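Local atomic coordinates of 3-oxosteroid 1-dehydrogenase (Sterolibacterium denitrificans, PDB entry 7P18), a protein that probably uses FAD to introduce a 1,2 double bond into the A ring of 3-oxosteroids, giving 3-oxo-Delta(1)-steroids. Residues V266-G271 and E519-I524. Residues are numbered along the deposited sequence; the frame is centred on the assembly and turned at random.
With FAD (flavin-adenine dinucleotide), chain C.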
loop_
_atom_site.group_PDB
_atom_site.type_symbol
_atom_site.label_atom_id
_atom_site.label_comp_id
_atom_site.label_asym_id
_atom_site.label_seq_id
_atom_site.Cartn_x
_atom_site.Cartn_y
_atom_site.Cartn_z
ATOM N N VAL A 266 10.361 -8.475 21.698
ATOM C CA VAL A 266 10.755 -7.513 20.639
ATOM C C VAL A 266 9.834 -7.770 19.459
ATOM O O VAL A 266 9.823 -8.917 18.980
ATOM C CB VAL A 266 12.224 -7.704 20.235
ATOM C CG1 VAL A 266 12.587 -6.909 18.987
ATOM C CG2 VAL A 266 13.152 -7.378 21.408
ATOM N N VAL A 267 9.153 -6.726 19.002
ATOM C CA VAL A 267 8.273 -6.805 17.809
ATOM C C VAL A 267 8.981 -6.094 16.655
ATOM O O VAL A 267 9.170 -4.861 16.756
ATOM C CB VAL A 267 6.899 -6.193 18.080
ATOM C CG1 VAL A 267 5.993 -6.306 16.856
ATOM C CG2 VAL A 267 6.264 -6.823 19.306
ATOM N N LEU A 268 9.363 -6.848 15.624
ATOM C CA LEU A 268 9.971 -6.277 14.397
ATOM C C LEU A 268 8.839 -5.832 13.474
ATOM O O LEU A 268 8.199 -6.709 12.840
ATOM C CB LEU A 268 10.861 -7.323 13.733
ATOM C CG LEU A 268 12.014 -7.818 14.621
ATOM C CD1 LEU A 268 12.829 -8.836 13.866
ATOM C CD2 LEU A 268 12.881 -6.665 15.137
ATOM N N GLY A 269 8.620 -4.533 13.379
ATOM C CA GLY A 269 7.686 -3.912 12.416
ATOM C C GLY A 269 8.357 -2.807 11.605
ATOM O O GLY A 269 7.800 -1.715 11.515
ATOM N N ALA A 270 9.504 -3.122 11.019
ATOM C CA ALA A 270 10.405 -2.140 10.382
ATOM C C ALA A 270 10.196 -2.094 8.880
ATOM O O ALA A 270 11.051 -1.498 8.205
ATOM C CB ALA A 270 11.824 -2.506 10.703
ATOM N N GLY A 271 9.170 -2.767 8.354
ATOM C CA GLY A 271 8.942 -2.813 6.898
ATOM C C GLY A 271 9.871 -3.742 6.171
ATOM O O GLY A 271 10.537 -4.574 6.832
ATOM N N GLU A 519 12.082 -17.592 20.872
ATOM C CA GLU A 519 11.491 -17.014 22.097
ATOM C C GLU A 519 11.867 -15.538 22.158
ATOM O O GLU A 519 13.053 -15.262 21.959
ATOM C CB GLU A 519 12.053 -17.688 23.355
ATOM C CG GLU A 519 11.733 -19.160 23.453
ATOM C CD GLU A 519 10.244 -19.451 23.577
ATOM O OE1 GLU A 519 9.555 -18.659 24.256
ATOM O OE2 GLU A 519 9.777 -20.462 22.994
ATOM N N GLY A 520 10.892 -14.688 22.451
ATOM C CA GLY A 520 11.014 -13.230 22.620
ATOM C C GLY A 520 10.897 -12.413 21.321
ATOM O O GLY A 520 10.955 -11.168 21.410
ATOM N N LEU A 521 10.805 -13.042 20.151
ATOM C CA LEU A 521 10.874 -12.314 18.845
ATOM C C LEU A 521 9.578 -12.501 18.050
ATOM O O LEU A 521 9.215 -13.658 17.731
ATOM C CB LEU A 521 12.033 -12.828 18.017
ATOM C CG LEU A 521 12.391 -11.972 16.800
ATOM C CD1 LEU A 521 12.814 -10.589 17.253
ATOM C CD2 LEU A 521 13.473 -12.643 15.963
ATOM N N TYR A 522 8.959 -11.375 17.725
ATOM C CA TYR A 522 7.734 -11.274 16.921
ATOM C C TYR A 522 8.061 -10.442 15.681
ATOM O O TYR A 522 9.021 -9.654 15.708
ATOM C CB TYR A 522 6.621 -10.640 17.741
ATOM C CG TYR A 522 6.255 -11.443 18.967
ATOM C CD1 TYR A 522 7.029 -11.398 20.116
ATOM C CD2 TYR A 522 5.153 -12.294 18.961
ATOM C CE1 TYR A 522 6.725 -12.177 21.235
ATOM C CE2 TYR A 522 4.820 -13.048 20.080
ATOM C CZ TYR A 522 5.596 -12.982 21.228
ATOM O OH TYR A 522 5.243 -13.726 22.332
ATOM N N CYS A 523 7.239 -10.564 14.647
ATOM C CA CYS A 523 7.472 -9.845 13.382
ATOM C C CYS A 523 6.146 -9.681 12.652
ATOM O O CYS A 523 5.383 -10.668 12.557
ATOM C CB CYS A 523 8.491 -10.587 12.549
ATOM S SG CYS A 523 8.924 -9.741 11.000
ATOM N N ILE A 524 5.882 -8.462 12.175
ATOM C CA ILE A 524 4.577 -8.095 11.577
ATOM C C ILE A 524 4.822 -7.225 10.334
ATOM O O ILE A 524 5.903 -6.645 10.191
ATOM C CB ILE A 524 3.705 -7.388 12.622
ATOM C CG1 ILE A 524 4.293 -6.026 12.999
ATOM C CG2 ILE A 524 3.481 -8.258 13.855
ATOM C CD1 ILE A 524 3.429 -5.224 13.890
HETATM P PA FAD C . 6.087 0.919 7.120
HETATM O O1A FAD C . 4.718 1.495 7.156
HETATM O O2A FAD C . 6.915 1.445 5.978
HETATM O O5B FAD C . 6.771 1.242 8.511
HETATM C C5B FAD C . 8.121 0.765 8.754
HETATM C C4B FAD C . 8.834 1.788 9.584
HETATM O O4B FAD C . 10.045 1.192 10.123
HETATM C C3B FAD C . 9.276 3.065 8.839
HETATM O O3B FAD C . 8.866 4.236 9.537
HETATM C C2B FAD C . 10.799 2.925 8.763
HETATM O O2B FAD C . 11.466 4.172 8.625
HETATM C C1B FAD C . 11.098 2.115 10.025
HETATM N N9A FAD C . 12.379 1.407 10.011
HETATM C C8A FAD C . 13.040 0.843 8.957
HETATM N N7A FAD C . 14.236 0.370 9.296
HETATM C C5A FAD C . 14.328 0.605 10.662
HETATM C C6A FAD C . 15.335 0.332 11.614
HETATM N N6A FAD C . 16.526 -0.204 11.319
HETATM N N1A FAD C . 15.097 0.703 12.890
HETATM C C2A FAD C . 13.928 1.280 13.179
HETATM N N3A FAD C . 12.939 1.655 12.361
HETATM C C4A FAD C . 13.198 1.252 11.104
HETATM N N1 FAD C . -1.574 -1.119 1.733
HETATM C C2 FAD C . -2.814 -1.385 2.203
HETATM O O2 FAD C . -3.070 -2.476 2.746
HETATM N N3 FAD C . -3.800 -0.485 2.132
HETATM C C4 FAD C . -3.712 0.644 1.344
HETATM O O4 FAD C . -4.610 1.476 1.413
HETATM C C4X FAD C . -2.440 0.961 0.796
HETATM N N5 FAD C . -2.300 2.056 0.066
HETATM C C5X FAD C . -1.037 2.366 -0.380
HETATM C C6 FAD C . -0.840 3.579 -1.081
HETATM C C7 FAD C . 0.430 4.013 -1.437
HETATM C C7M FAD C . 0.622 5.331 -2.160
HETATM C C8 FAD C . 1.545 3.254 -1.042
HETATM C C8M FAD C . 2.949 3.717 -1.392
HETATM C C9 FAD C . 1.361 2.029 -0.432
HETATM C C9A FAD C . 0.085 1.580 -0.038
HETATM N N10 FAD C . -0.131 0.349 0.601
HETATM C C10 FAD C . -1.395 0.011 1.068
HETATM C "C1'" FAD C . 1.000 -0.482 1.030
HETATM C "C2'" FAD C . 1.335 -0.178 2.507
HETATM O "O2'" FAD C . 1.551 1.212 2.746
HETATM C "C3'" FAD C . 2.548 -0.973 3.020
HETATM O "O3'" FAD C . 2.558 -2.309 2.513
HETATM C "C4'" FAD C . 2.603 -0.951 4.533
HETATM O "O4'" FAD C . 2.562 0.406 4.952
HETATM C "C5'" FAD C . 3.818 -1.639 5.118
HETATM O "O5'" FAD C . 3.752 -1.425 6.541
HETATM P P FAD C . 4.996 -1.788 7.461
HETATM O O1P FAD C . 4.532 -1.397 8.799
HETATM O O2P FAD C . 5.549 -3.111 7.178
HETATM O O3P FAD C . 6.123 -0.694 7.000
HETATM O O HOH W 1 6.883 -4.299 9.183
#
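Val266 and Leu268 exchange backbone hydrogen bonds with Gly520, Tyr522 and Ile524: Val266 N donates to Gly520 O (2.8 Å), Tyr522 N to Val266 O, Leu268 N to Tyr522 O, and Ile524 N to Leu268 O. With the strand directions only 26° apart, this is parallel pairing. The bond from Leu268 N to Tyr522 O is almost straight (178° at the hydrogen), although the nitrogen stands 40° above the carbonyl plane of Tyr522. Leu268 O also receives a CA–H from Cys523, with CA 3.3 Å away.

The tight part is this bonded strand core, where side chains meet on both faces. On the face of Val266, Leu268, Leu521 and Cys523, Leu521 CD1 meets both Leu268 CD1 (3.8 Å) and Val266 CG1 (4.1 Å), and Cys523 SG lies 4.1 Å from Leu268 CB. On the other face, Val267 divides its branches: CG2 rests on Tyr522 CB, CG1 on Ile524 CD1. The tyrosine ring turns an edge to Val266 O, and its hydroxyl bonds His556 of helix 543-559, which covers this face.

Contact thins at both ends. Glu519 is solvent-exposed and touches nothing across the pair, while beyond Gly269 the chains part and a water spans the gap: it accepts from Gly271 N and donates to Ile524 O (2.7 Å) and to FAD O2P. Ala270 CB sits 4.0 Å from adenine C8A. Strand 521-523 is the outermost strand of the five-stranded parallel sheet, order 3-2-1-4-5, though Leu521 also bonds Val510 through the backbone; the sheet's strand ends deliver loops to the dinucleotide, as is characteristic of the Rossmann-type FAD-binding fold.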